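Local coordinates for protein putative secreted endoglycosylceramidase (Rhodococcus hoagii, PDB 6JYZ) that is an endogalactosylceramidase of glycoside hydrolase family 5, probably cleaving the O-glycosidic bond that joins sugar to ceramide, at residues W268-F273 with I298-E303; S290-S295 with T327-W332; P305-G310 with V343-D348; D337-Q342 with E399-Q404; A349-R354 with T417-E422. All coordinates share one frame; numbering follows the deposited sequence.

Contact 1: W268-F273 with I298-E303; sequences WSAFGF and INVSSE
Ser269, in the short helix 268-271, sets its carbonyl oxygen 4.2 Å from CG1 of Ile298, while its hydroxyl turns to a different partner, the carboxylate of Glu222. Ala270 follows and carries the main polar link. Its carbonyl O receives the backbone N-H of Val300 at 2.9 Å, in the carbonyl plane and with an N-H...O angle of 160°. Water 1 donates to the same Ala270 O at 3.0 Å and accepts from Ser301 N at 3.1 Å, so two donors grip one oxygen at the helix end. The flat side chain of Asn299 lies against this turn, covering the backbone from Ala270 to Gly272. Phe271 lies side by side with Val300, the two pointing the same way, and its CE1 comes 3.9 Å from Val300 CG2; a polyether chain, probably from the crystallisation liquor, lies near the same valine. At Gly272 the helix ends with a positive phi of 86°, and any CB there would press on the preceding carbonyl and crowd the Asn299 amide. The contact thus ties a helix terminus to an irregular loop chiefly through the backbone, with a small apolar patch at its margin.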
# COMPACT_ATOMS: atom_id res chain seq x y z
N TRP A 268 -7.91 0.13 -12.28
CA TRP A 268 -7.92 1.49 -11.70
C TRP A 268 -6.55 2.10 -11.77
O TRP A 268 -6.41 3.32 -11.98
CB TRP A 268 -8.40 1.41 -10.24
CG TRP A 268 -8.76 2.77 -9.67
CD1 TRP A 268 -7.90 3.83 -9.42
CD2 TRP A 268 -10.07 3.21 -9.32
NE1 TRP A 268 -8.64 4.90 -8.93
CE2 TRP A 268 -9.95 4.56 -8.88
CE3 TRP A 268 -11.32 2.61 -9.29
CZ2 TRP A 268 -11.06 5.28 -8.43
CZ3 TRP A 268 -12.43 3.33 -8.86
CH2 TRP A 268 -12.29 4.67 -8.45
N SER A 269 -5.50 1.30 -11.61
CA SER A 269 -4.13 1.82 -11.65
C SER A 269 -3.68 2.27 -13.01
O SER A 269 -2.58 2.88 -13.08
CB SER A 269 -3.15 0.77 -11.15
OG SER A 269 -3.48 0.45 -9.82
N ALA A 270 -4.43 1.95 -14.07
CA ALA A 270 -4.09 2.42 -15.43
C ALA A 270 -5.08 3.45 -15.95
O ALA A 270 -4.75 4.15 -16.93
CB ALA A 270 -4.09 1.21 -16.35
N PHE A 271 -6.26 3.60 -15.37
CA PHE A 271 -7.28 4.48 -15.91
C PHE A 271 -7.76 5.51 -14.92
O PHE A 271 -8.41 6.50 -15.36
CB PHE A 271 -8.52 3.67 -16.36
CG PHE A 271 -8.20 2.79 -17.54
CD1 PHE A 271 -8.14 3.38 -18.83
CD2 PHE A 271 -7.74 1.50 -17.41
CE1 PHE A 271 -7.80 2.59 -19.93
CE2 PHE A 271 -7.34 0.73 -18.51
CZ PHE A 271 -7.41 1.32 -19.76
N GLY A 272 -7.55 5.34 -13.60
CA GLY A 272 -8.02 6.32 -12.64
C GLY A 272 -9.45 6.09 -12.22
O GLY A 272 -10.03 6.90 -11.48
N PHE A 273 -10.08 5.03 -12.72
CA PHE A 273 -11.43 4.63 -12.36
C PHE A 273 -11.60 3.19 -12.86
O PHE A 273 -10.80 2.71 -13.64
CB PHE A 273 -12.51 5.58 -12.94
CG PHE A 273 -12.58 5.55 -14.45
CD1 PHE A 273 -11.70 6.32 -15.20
CD2 PHE A 273 -13.54 4.80 -15.11
CE1 PHE A 273 -11.78 6.35 -16.60
CE2 PHE A 273 -13.64 4.85 -16.51
CZ PHE A 273 -12.72 5.56 -17.22
N ILE A 298 1.16 7.20 -14.33
CA ILE A 298 1.34 6.02 -15.16
C ILE A 298 0.02 5.56 -15.78
O ILE A 298 -0.05 4.41 -16.26
CB ILE A 298 2.09 4.88 -14.42
CG1 ILE A 298 1.31 4.44 -13.17
CG2 ILE A 298 3.54 5.28 -14.11
CD1 ILE A 298 1.85 3.13 -12.58
N ASN A 299 -0.98 6.41 -15.87
CA ASN A 299 -2.21 6.02 -16.56
C ASN A 299 -1.97 5.99 -18.07
O ASN A 299 -1.04 6.60 -18.59
CB ASN A 299 -3.36 6.95 -16.20
CG ASN A 299 -4.02 6.61 -14.89
OD1 ASN A 299 -3.64 5.66 -14.20
ND2 ASN A 299 -5.01 7.42 -14.57
N VAL A 300 -2.92 5.40 -18.80
CA VAL A 300 -2.87 5.39 -20.26
C VAL A 300 -2.88 6.84 -20.77
O VAL A 300 -2.10 7.14 -21.71
CB VAL A 300 -4.06 4.59 -20.82
CG1 VAL A 300 -4.06 4.64 -22.38
CG2 VAL A 300 -3.95 3.14 -20.36
N SER A 301 -3.75 7.69 -20.27
CA SER A 301 -3.64 9.08 -20.68
C SER A 301 -2.83 9.88 -19.68
O SER A 301 -3.08 9.74 -18.46
CB SER A 301 -4.97 9.66 -20.73
OG SER A 301 -4.85 11.12 -20.88
N SER A 302 -1.93 10.75 -20.16
CA SER A 302 -1.17 11.65 -19.30
C SER A 302 -2.03 12.81 -18.80
O SER A 302 -1.61 13.56 -17.89
CB SER A 302 0.10 12.20 -20.03
OG SER A 302 -0.37 13.01 -21.11
N GLU A 303 -3.17 13.04 -19.34
CA GLU A 303 -3.93 14.22 -18.95
C GLU A 303 -5.22 13.88 -18.20
O GLU A 303 -5.68 14.70 -17.37
CB GLU A 303 -4.18 15.10 -20.17
CG GLU A 303 -4.57 14.38 -21.43
CD GLU A 303 -4.07 15.08 -22.69
OE1 GLU A 303 -4.07 16.33 -22.69
OE2 GLU A 303 -3.66 14.40 -23.65
O HOH W 1 -5.98 6.22 -18.68

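Contact 2: S290-S295 with T327-W332; sequences SPHLYS and TGEWGW
Tyr294 OH donates to Glu329 OE1 at 2.7 Å, meeting the carboxylate on its anti side, 15° out of its plane. Ring and carboxylate stand 79° apart, the acceptor lying at the ring edge. The other short bond runs from Thr327 OG1 to Pro291 O, 2.7 Å, on a lone pair in the carbonyl plane. Between these, Leu293 N makes two weak bonds, to Glu329 O at 3.1 Å and to Thr327 OG1 at 3.4 Å. Water 2 joins Leu293 O to Gly331 N. Glu329 extends beyond CG (chi2 -175°) over one face of His292, with CG 3.7 Å from the ring centroid in a CH-pi contact and the carboxylate stacked nearly parallel to the ring. Its OE2 forms a salt bridge with Arg83, and His292 ND1 is bonded to Glu222. A phenylalanine in place of Tyr294 would probably leave Glu329 OE1 without this donor and the carboxylate freer to turn. Further out, Leu293 CG packs on Thr327, and Trp332 CZ2 lies 3.6 Å from Ser295 O. Both segments are fully buried: segment 290-295 follows strand 287-289 of the barrel, and 327-332 takes in the end of strand 326-330 and the loop after it. Glu329 and Glu222 sit where family 5 (beta/alpha)8 hydrolases keep their two catalytic glutamates, consistent with an active site here.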
# COMPACT_ATOMS: atom_id res chain seq x y z
N SER A 290 -9.41 1.27 -1.26
CA SER A 290 -8.01 1.57 -1.48
C SER A 290 -7.63 1.43 -2.96
O SER A 290 -6.81 0.58 -3.32
CB SER A 290 -7.19 0.65 -0.60
OG SER A 290 -5.84 1.06 -0.56
N PRO A 291 -8.15 2.28 -3.85
CA PRO A 291 -7.63 2.39 -5.22
C PRO A 291 -6.25 3.01 -5.18
O PRO A 291 -5.86 3.68 -4.20
CB PRO A 291 -8.63 3.36 -5.87
CG PRO A 291 -9.00 4.30 -4.73
CD PRO A 291 -9.11 3.36 -3.52
N HIS A 292 -5.46 2.73 -6.19
CA HIS A 292 -4.12 3.26 -6.37
C HIS A 292 -4.20 4.44 -7.32
O HIS A 292 -4.64 4.31 -8.47
CB HIS A 292 -3.13 2.20 -6.87
CG HIS A 292 -3.06 1.06 -5.89
ND1 HIS A 292 -2.40 -0.12 -6.19
CD2 HIS A 292 -3.54 0.95 -4.61
CE1 HIS A 292 -2.48 -0.92 -5.10
NE2 HIS A 292 -3.17 -0.32 -4.13
N LEU A 293 -3.84 5.61 -6.79
CA LEU A 293 -4.14 6.89 -7.50
C LEU A 293 -2.98 7.31 -8.37
O LEU A 293 -2.13 8.13 -7.98
CB LEU A 293 -4.49 7.97 -6.47
CG LEU A 293 -5.65 7.65 -5.56
CD1 LEU A 293 -6.01 8.85 -4.66
CD2 LEU A 293 -6.91 7.29 -6.35
N TYR A 294 -2.92 6.72 -9.56
CA TYR A 294 -1.81 6.89 -10.49
C TYR A 294 -2.12 7.86 -11.64
O TYR A 294 -1.30 7.97 -12.57
CB TYR A 294 -1.35 5.52 -11.04
CG TYR A 294 -0.47 4.75 -10.06
CD1 TYR A 294 0.74 5.25 -9.58
CD2 TYR A 294 -0.81 3.50 -9.60
CE1 TYR A 294 1.59 4.52 -8.77
CE2 TYR A 294 0.01 2.72 -8.79
CZ TYR A 294 1.21 3.25 -8.37
OH TYR A 294 2.12 2.56 -7.61
N SER A 295 -3.22 8.62 -11.55
CA SER A 295 -3.54 9.62 -12.57
C SER A 295 -2.40 10.62 -12.70
O SER A 295 -1.85 11.13 -11.72
CB SER A 295 -4.82 10.28 -12.31
OG SER A 295 -5.91 9.35 -12.30
N THR A 327 -5.28 5.43 0.09
CA THR A 327 -4.73 4.92 -1.19
C THR A 327 -3.45 4.14 -0.93
O THR A 327 -2.43 4.68 -0.50
CB THR A 327 -4.53 6.06 -2.19
OG1 THR A 327 -3.99 5.45 -3.38
CG2 THR A 327 -3.62 7.19 -1.75
N GLY A 328 -3.45 2.85 -1.27
CA GLY A 328 -2.33 2.00 -0.89
C GLY A 328 -1.11 2.19 -1.76
O GLY A 328 -0.03 1.70 -1.36
N GLU A 329 -1.23 2.82 -2.94
CA GLU A 329 -0.07 3.11 -3.75
C GLU A 329 -0.35 4.33 -4.55
O GLU A 329 -1.43 4.55 -5.07
CB GLU A 329 0.23 2.08 -4.83
CG GLU A 329 0.61 0.72 -4.32
CD GLU A 329 1.01 -0.26 -5.43
OE1 GLU A 329 1.27 0.15 -6.60
OE2 GLU A 329 0.99 -1.43 -5.08
N TRP A 330 0.72 5.15 -4.65
CA TRP A 330 0.78 6.32 -5.53
C TRP A 330 2.25 6.64 -5.66
O TRP A 330 3.08 6.21 -4.85
CB TRP A 330 -0.01 7.49 -4.93
CG TRP A 330 0.59 8.07 -3.69
CD1 TRP A 330 0.39 7.65 -2.39
CD2 TRP A 330 1.39 9.28 -3.63
NE1 TRP A 330 1.05 8.49 -1.51
CE2 TRP A 330 1.65 9.49 -2.25
CE3 TRP A 330 1.91 10.14 -4.60
CZ2 TRP A 330 2.35 10.62 -1.81
CZ3 TRP A 330 2.56 11.28 -4.17
CH2 TRP A 330 2.78 11.50 -2.80
N GLY A 331 2.62 7.36 -6.71
CA GLY A 331 4.03 7.74 -6.82
C GLY A 331 4.34 8.21 -8.22
O GLY A 331 3.58 7.97 -9.16
N TRP A 332 5.47 8.92 -8.30
CA TRP A 332 6.05 9.36 -9.58
C TRP A 332 7.42 8.73 -9.71
O TRP A 332 8.11 8.51 -8.71
CB TRP A 332 6.12 10.90 -9.69
CG TRP A 332 4.82 11.42 -10.25
CD1 TRP A 332 4.60 11.77 -11.56
CD2 TRP A 332 3.55 11.60 -9.58
NE1 TRP A 332 3.28 12.14 -11.73
CE2 TRP A 332 2.62 12.04 -10.53
CE3 TRP A 332 3.08 11.46 -8.26
CZ2 TRP A 332 1.27 12.29 -10.27
CZ3 TRP A 332 1.76 11.75 -7.97
CH2 TRP A 332 0.86 12.15 -8.95
O HOH W 2 0.61 8.62 -8.38

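Contact 3: P305-G310 with V343-D348; sequences PSIEDG and VRRFVD
Ile307 and Phe346 bring their CA atoms to 6.7 Å where the first turn of helix 307-321 meets the middle of helix 336-353. Ser306 is the N-cap of the former helix, its OG accepting from Asp309 N. Glu308 and Arg345 form a side-on, two-pronged salt bridge: Arg345 NH2 donates to Glu308 OE1 at 2.8 Å and Arg345 NE to Glu308 OE2 at 2.9 Å. Each oxygen uses its syn lone pair, and the carboxylate and guanidinium planes are only 10° apart. Bends in both chains, at chi2 of Glu308 (81°) and chi3 of Arg345 (61°), bring the two flat groups edge to edge. Ile307 CD1 lies over the centre of one guanidinium face, 3.7 Å from Arg345 CZ, and Ile307 CG2 reaches Phe346 CD2 at 4.2 Å. Water 3 donates to both Glu308 OE2 and Arg345 O, adding a second bridge. Gln296 OE1 accepts from Arg345 NH2 as well as from Ile307 N. With NE and NH2 both bonded and an isoleucine methyl on one face, the guanidinium is fixed in rotation, and the paired charges join the helices beside an apolar core.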
# COMPACT_ATOMS: atom_id res chain seq x y z
N PRO A 305 -7.85 11.03 -16.11
CA PRO A 305 -8.19 12.12 -15.20
C PRO A 305 -6.96 12.87 -14.77
O PRO A 305 -5.84 12.37 -14.76
CB PRO A 305 -8.77 11.43 -13.93
CG PRO A 305 -9.06 9.98 -14.37
CD PRO A 305 -8.13 9.70 -15.49
N SER A 306 -7.19 14.14 -14.36
CA SER A 306 -6.10 14.86 -13.71
C SER A 306 -5.86 14.28 -12.30
O SER A 306 -6.69 13.51 -11.81
CB SER A 306 -6.46 16.33 -13.54
OG SER A 306 -7.57 16.46 -12.67
N ILE A 307 -4.76 14.71 -11.68
CA ILE A 307 -4.52 14.21 -10.30
C ILE A 307 -5.76 14.52 -9.49
O ILE A 307 -6.28 13.69 -8.73
CB ILE A 307 -3.31 14.95 -9.71
CG1 ILE A 307 -2.04 14.55 -10.45
CG2 ILE A 307 -3.20 14.62 -8.21
CD1 ILE A 307 -0.83 15.34 -10.02
N GLU A 308 -6.28 15.77 -9.55
CA GLU A 308 -7.33 16.20 -8.66
C GLU A 308 -8.66 15.52 -8.99
O GLU A 308 -9.43 15.19 -8.10
CB GLU A 308 -7.49 17.74 -8.71
CG GLU A 308 -6.27 18.48 -8.12
CD GLU A 308 -5.09 18.60 -9.08
OE1 GLU A 308 -5.15 18.24 -10.28
OE2 GLU A 308 -3.94 18.98 -8.54
N ASP A 309 -8.93 15.30 -10.28
CA ASP A 309 -10.13 14.54 -10.63
C ASP A 309 -10.00 13.08 -10.20
O ASP A 309 -11.00 12.49 -9.85
CB ASP A 309 -10.47 14.68 -12.12
CG ASP A 309 -11.22 16.03 -12.38
OD1 ASP A 309 -11.82 16.62 -11.43
OD2 ASP A 309 -11.20 16.43 -13.50
N GLY A 310 -8.81 12.53 -10.27
CA GLY A 310 -8.61 11.15 -9.77
C GLY A 310 -9.00 11.03 -8.30
O GLY A 310 -9.62 10.05 -7.90
N VAL A 343 3.92 15.64 -7.43
CA VAL A 343 3.94 15.09 -6.07
C VAL A 343 3.35 16.09 -5.09
O VAL A 343 2.53 15.76 -4.21
CB VAL A 343 5.33 14.59 -5.67
CG1 VAL A 343 5.31 14.05 -4.26
CG2 VAL A 343 5.78 13.53 -6.68
N ARG A 344 3.72 17.39 -5.23
CA ARG A 344 3.16 18.42 -4.39
C ARG A 344 1.66 18.51 -4.54
O ARG A 344 0.96 18.63 -3.53
CB ARG A 344 3.89 19.73 -4.76
CG ARG A 344 3.36 20.92 -3.94
CD ARG A 344 4.12 22.18 -4.40
NE ARG A 344 3.58 23.40 -3.82
CZ ARG A 344 4.22 24.57 -3.78
NH1 ARG A 344 5.46 24.67 -4.25
NH2 ARG A 344 3.62 25.63 -3.25
N ARG A 345 1.16 18.50 -5.77
CA ARG A 345 -0.27 18.52 -5.99
C ARG A 345 -0.97 17.32 -5.32
O ARG A 345 -2.07 17.43 -4.81
CB ARG A 345 -0.60 18.48 -7.51
CG ARG A 345 -0.33 19.84 -8.18
CD ARG A 345 -0.29 19.67 -9.69
NE ARG A 345 -1.54 19.19 -10.24
CZ ARG A 345 -1.67 18.61 -11.42
NH1 ARG A 345 -0.59 18.54 -12.21
NH2 ARG A 345 -2.85 18.20 -11.87
N PHE A 346 -0.29 16.13 -5.38
CA PHE A 346 -0.88 14.96 -4.75
C PHE A 346 -1.04 15.11 -3.23
O PHE A 346 -2.08 14.83 -2.70
CB PHE A 346 -0.03 13.76 -5.16
CG PHE A 346 -0.72 12.46 -4.82
CD1 PHE A 346 -0.73 11.93 -3.52
CD2 PHE A 346 -1.39 11.75 -5.82
CE1 PHE A 346 -1.38 10.75 -3.22
CE2 PHE A 346 -2.03 10.55 -5.51
CZ PHE A 346 -2.05 10.07 -4.22
N VAL A 347 0.07 15.54 -2.60
CA VAL A 347 -0.03 15.75 -1.14
C VAL A 347 -1.08 16.82 -0.79
O VAL A 347 -1.85 16.65 0.17
CB VAL A 347 1.37 16.05 -0.58
CG1 VAL A 347 1.25 16.37 0.94
CG2 VAL A 347 2.31 14.89 -0.82
N ASP A 348 -1.12 17.89 -1.61
CA ASP A 348 -2.15 18.88 -1.37
C ASP A 348 -3.53 18.28 -1.41
O ASP A 348 -4.38 18.62 -0.59
CB ASP A 348 -2.12 20.00 -2.42
CG ASP A 348 -0.91 20.94 -2.39
OD1 ASP A 348 -0.04 20.84 -1.50
OD2 ASP A 348 -0.79 21.73 -3.42
O HOH W 3 -3.81 19.37 -5.84

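Contact 4: D337-Q342 with E399-Q404; sequences DEQAGQ and EGFAEQ
Phe401 turns the edge of its ring to helix 336-353, placing CZ 3.9 Å from Gln339 OE1 and CE1 3.9 Å from Ala340 N. The Gln339 amide is nearly coplanar with that ring, 22° between the planes, and meets it at the rim instead of stacking on it. The amide chain is extended beyond CG (chi2 -179°), which lays it alongside the ring edge, while OE1 takes its hydrogen bond from the backbone N of Gly334. Ala340 CB lies 3.7 Å from Gly400 O. One turn further on, CG of Gln404 approaches Ala340 O at 4.1 Å, and the bent side chain sends OE1 to Arg407. Replacing Phe401 by an alanine would probably open a gap between the two helices and strip Gln339 CB and the Ala340 backbone of their apolar cover. The segments 337-342 and 399-404 run nearly parallel, their axes 14° apart and 9.0 Å at closest approach. Behind the pair, Phe401 also packs on Val343 and Trp332 and meets Trp359 of strand 356-359 edge-to-face, joining helix 399-405 both to helix 336-353 and to the barrel wall.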
# COMPACT_ATOMS: atom_id res chain seq x y z
N ASP A 337 13.08 16.84 -10.81
CA ASP A 337 13.09 18.20 -11.32
C ASP A 337 11.86 18.49 -12.15
O ASP A 337 11.44 19.64 -12.19
CB ASP A 337 14.37 18.44 -12.14
CG ASP A 337 15.60 18.49 -11.24
OD1 ASP A 337 15.45 18.69 -9.98
OD2 ASP A 337 16.70 18.36 -11.81
N GLU A 338 11.35 17.49 -12.88
CA GLU A 338 10.17 17.66 -13.70
C GLU A 338 8.89 17.29 -12.96
O GLU A 338 7.87 17.86 -13.25
CB GLU A 338 10.25 16.74 -14.92
CG GLU A 338 11.41 17.11 -15.85
CD GLU A 338 11.29 18.41 -16.65
OE1 GLU A 338 10.58 19.35 -16.19
OE2 GLU A 338 11.90 18.48 -17.75
N GLN A 339 8.95 16.36 -11.97
CA GLN A 339 7.69 15.78 -11.47
C GLN A 339 7.42 16.16 -10.02
O GLN A 339 6.35 15.78 -9.52
CB GLN A 339 7.81 14.25 -11.60
CG GLN A 339 7.84 13.81 -13.09
CD GLN A 339 7.92 12.32 -13.23
OE1 GLN A 339 8.19 11.57 -12.30
NE2 GLN A 339 7.82 11.84 -14.46
N ALA A 340 8.32 16.85 -9.29
CA ALA A 340 8.04 17.17 -7.90
C ALA A 340 6.78 18.00 -7.77
O ALA A 340 6.08 17.90 -6.77
CB ALA A 340 9.23 17.87 -7.29
N GLY A 341 6.42 18.78 -8.76
CA GLY A 341 5.21 19.58 -8.68
C GLY A 341 3.93 18.73 -8.69
O GLY A 341 2.92 19.08 -8.10
N GLN A 342 4.01 17.59 -9.40
CA GLN A 342 2.88 16.66 -9.37
C GLN A 342 2.79 16.00 -7.99
O GLN A 342 1.70 15.87 -7.49
CB GLN A 342 3.16 15.50 -10.32
CG GLN A 342 3.65 15.89 -11.69
CD GLN A 342 2.43 16.30 -12.37
OE1 GLN A 342 1.90 17.36 -12.03
NE2 GLN A 342 2.02 15.49 -13.39
N GLU A 399 15.74 13.76 -3.22
CA GLU A 399 15.32 14.82 -2.30
C GLU A 399 14.08 15.57 -2.79
O GLU A 399 13.27 15.95 -1.94
CB GLU A 399 16.49 15.81 -2.12
CG GLU A 399 17.65 15.22 -1.33
CD GLU A 399 17.42 14.94 0.15
OE1 GLU A 399 16.31 15.32 0.72
OE2 GLU A 399 18.37 14.32 0.78
N GLY A 400 13.93 15.79 -4.10
CA GLY A 400 12.78 16.49 -4.61
C GLY A 400 11.44 15.80 -4.27
O GLY A 400 10.43 16.47 -4.11
N PHE A 401 11.47 14.44 -4.19
CA PHE A 401 10.27 13.72 -3.80
C PHE A 401 10.22 13.65 -2.27
O PHE A 401 9.15 13.83 -1.71
CB PHE A 401 10.27 12.33 -4.45
CG PHE A 401 10.08 12.34 -5.94
CD1 PHE A 401 9.43 13.37 -6.62
CD2 PHE A 401 10.55 11.26 -6.66
CE1 PHE A 401 9.21 13.29 -8.00
CE2 PHE A 401 10.30 11.17 -8.04
CZ PHE A 401 9.65 12.21 -8.70
N ALA A 402 11.35 13.30 -1.62
CA ALA A 402 11.38 13.15 -0.17
C ALA A 402 10.86 14.39 0.54
O ALA A 402 10.16 14.24 1.56
CB ALA A 402 12.73 12.76 0.37
N GLU A 403 11.18 15.59 0.02
CA GLU A 403 10.74 16.76 0.77
C GLU A 403 9.23 16.88 0.72
O GLU A 403 8.63 17.42 1.65
CB GLU A 403 11.49 17.99 0.28
CG GLU A 403 11.22 18.47 -1.10
CD GLU A 403 12.00 19.74 -1.45
OE1 GLU A 403 12.83 20.19 -0.63
OE2 GLU A 403 11.74 20.30 -2.51
N GLN A 404 8.55 16.45 -0.35
CA GLN A 404 7.11 16.46 -0.35
C GLN A 404 6.53 15.40 0.60
O GLN A 404 5.55 15.65 1.32
CB GLN A 404 6.58 16.22 -1.77
CG GLN A 404 6.92 17.33 -2.75
CD GLN A 404 6.34 18.64 -2.31
OE1 GLN A 404 5.20 18.73 -1.84
NE2 GLN A 404 7.13 19.67 -2.54

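Contact 5: A349-R354 with T417-E422; sequences AMNTHR and TEVATE. With EDO (1,2-ethanediol), chain F.
Asn351, in the last turn of helix 336-353, packs on Val419 of strand 416-420, an outermost strand of a four-stranded antiparallel sheet; the helix closes in a Schellman motif at Arg354. From the asparagine's base outward, CB lies 3.5 Å from Val419 O, CG 3.6 Å from Val419 CG1, and OD1 3.4 Å from the same methyl. OD1 has its polar partner in Arg43 NH2. On the other branch ND2 donates to water 5 at 2.8 Å, which is also hydrogen-bonded to Thr421 OG1. Both ends of the amide are therefore engaged, and the side chains of Asn351 and Val419 cross at about a right angle. The other methyl of Val419, CG2, touches CG of Arg354 at 4.1 Å. Bent at chi3 (-65°), the arginine brings its guanidinium under Thr417 O, which sits over one face at too poor an angle for a bond. At its edge, in plane, water 4 accepts from Arg354 NH1 at 3.0 Å and from Val419 N at 2.9 Å. Thr417 and Glu418 form a classic beta bulge facing Arg425. On the strand's far side a bound ethanediol, probably from the crystallisation liquor, gives its O1 proton to Glu418 OE1 at 2.7 Å.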
# COMPACT_ATOMS: atom_id res chain seq x y z
N ALA A 349 -3.77 17.36 -2.38
CA ALA A 349 -5.09 16.77 -2.48
C ALA A 349 -5.36 15.76 -1.33
O ALA A 349 -6.48 15.66 -0.86
CB ALA A 349 -5.18 16.07 -3.84
N MET A 350 -4.29 15.06 -0.85
CA MET A 350 -4.49 14.25 0.35
C MET A 350 -4.98 15.09 1.53
O MET A 350 -5.74 14.62 2.35
CB MET A 350 -3.22 13.49 0.76
CG MET A 350 -2.75 12.50 -0.36
SD MET A 350 -1.09 11.75 0.20
CE MET A 350 -2.00 10.72 0.81
N ASN A 351 -4.42 16.31 1.61
CA ASN A 351 -4.86 17.19 2.70
C ASN A 351 -6.27 17.73 2.48
O ASN A 351 -7.09 17.64 3.40
CB ASN A 351 -3.87 18.35 2.80
CG ASN A 351 -2.54 17.97 3.34
OD1 ASN A 351 -2.42 16.94 4.04
ND2 ASN A 351 -1.53 18.82 3.11
N THR A 352 -6.60 18.14 1.24
CA THR A 352 -7.95 18.64 0.99
C THR A 352 -9.01 17.60 1.33
O THR A 352 -10.09 17.91 1.84
CB THR A 352 -8.07 18.97 -0.51
OG1 THR A 352 -7.15 20.04 -0.79
CG2 THR A 352 -9.48 19.18 -1.05
N HIS A 353 -8.74 16.31 1.01
CA HIS A 353 -9.68 15.24 1.24
C HIS A 353 -9.49 14.51 2.57
O HIS A 353 -10.25 13.64 2.92
CB HIS A 353 -9.63 14.26 0.06
CG HIS A 353 -10.06 14.90 -1.22
ND1 HIS A 353 -11.38 15.27 -1.46
CD2 HIS A 353 -9.32 15.22 -2.30
CE1 HIS A 353 -11.41 15.81 -2.70
NE2 HIS A 353 -10.20 15.81 -3.22
N ARG A 354 -8.44 14.90 3.31
CA ARG A 354 -8.14 14.31 4.63
C ARG A 354 -8.00 12.78 4.56
O ARG A 354 -8.62 12.07 5.32
CB ARG A 354 -9.15 14.72 5.70
CG ARG A 354 -9.28 16.26 5.78
CD ARG A 354 -10.25 16.68 6.92
NE ARG A 354 -11.53 16.23 6.60
CZ ARG A 354 -12.17 16.81 5.54
NH1 ARG A 354 -11.62 17.80 4.88
NH2 ARG A 354 -13.27 16.30 5.07
N THR A 417 -11.26 18.72 11.10
CA THR A 417 -12.14 19.24 10.05
C THR A 417 -11.38 19.71 8.84
O THR A 417 -12.00 19.68 7.74
CB THR A 417 -13.10 20.32 10.56
OG1 THR A 417 -12.27 21.36 11.08
CG2 THR A 417 -14.08 19.82 11.61
N GLU A 418 -10.16 20.19 8.94
CA GLU A 418 -9.48 20.73 7.78
C GLU A 418 -8.00 20.51 7.96
O GLU A 418 -7.45 20.69 9.06
CB GLU A 418 -9.72 22.24 7.71
CG GLU A 418 -11.10 22.65 7.27
CD GLU A 418 -11.30 24.15 7.07
OE1 GLU A 418 -10.30 24.86 6.79
OE2 GLU A 418 -12.47 24.60 7.19
N VAL A 419 -7.33 20.18 6.88
CA VAL A 419 -5.91 20.03 6.80
C VAL A 419 -5.41 20.79 5.59
O VAL A 419 -5.94 20.55 4.47
CB VAL A 419 -5.50 18.54 6.66
CG1 VAL A 419 -4.00 18.40 6.64
CG2 VAL A 419 -6.09 17.73 7.80
N ALA A 420 -4.44 21.65 5.76
CA ALA A 420 -3.90 22.48 4.69
C ALA A 420 -2.41 22.59 4.87
O ALA A 420 -1.80 22.12 5.86
CB ALA A 420 -4.59 23.83 4.66
N THR A 421 -1.71 23.19 3.88
CA THR A 421 -0.28 23.32 3.94
C THR A 421 0.16 24.12 5.20
O THR A 421 1.12 23.70 5.85
CB THR A 421 0.27 24.00 2.69
OG1 THR A 421 -0.06 23.08 1.62
CG2 THR A 421 1.76 24.11 2.74
N GLU A 422 -0.62 25.11 5.56
CA GLU A 422 -0.30 25.96 6.73
C GLU A 422 -0.76 25.37 8.03
O GLU A 422 -0.52 26.01 9.06
CB GLU A 422 -0.98 27.31 6.56
CG GLU A 422 -2.48 27.24 6.29
CD GLU A 422 -3.08 27.03 4.86
OE1 GLU A 422 -2.39 26.50 3.78
OE2 GLU A 422 -4.32 27.40 4.77
C1 EDO F . -6.77 24.79 7.71
O1 EDO F . -8.07 25.11 8.21
C2 EDO F . -5.81 25.61 8.43
O2 EDO F . -6.18 26.97 8.63
O HOH W 4 -9.03 19.39 4.65
O HOH W 5 -2.03 21.08 1.47

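Overall arrangement
Contact 2 lies nearest the centre of the chain, about 8 Å away, and carries Glu329, one of the two probable catalytic glutamates. The centres of contacts 1 and 3 each lie about 10 Å from its own and about 12 Å from each other. Ser269 of contact 1 rests on His292, and both residues bond to Glu222. Phe346 of contact 3 stacks on Trp330, its CE1 3.2 Å from Trp330 CD2. Helix 336-353 runs through contacts 4, 3 and 5 in turn: contact 4 reaches contact 2 through Trp332, whose CB is 3.4 Å from Gln339 OE1, whereas contact 5 joins the helix end to the C-terminal sheet, about 17 Å from contact 2 between centres. Contacts 1 and 5 are the farthest apart, about 24 Å between centres.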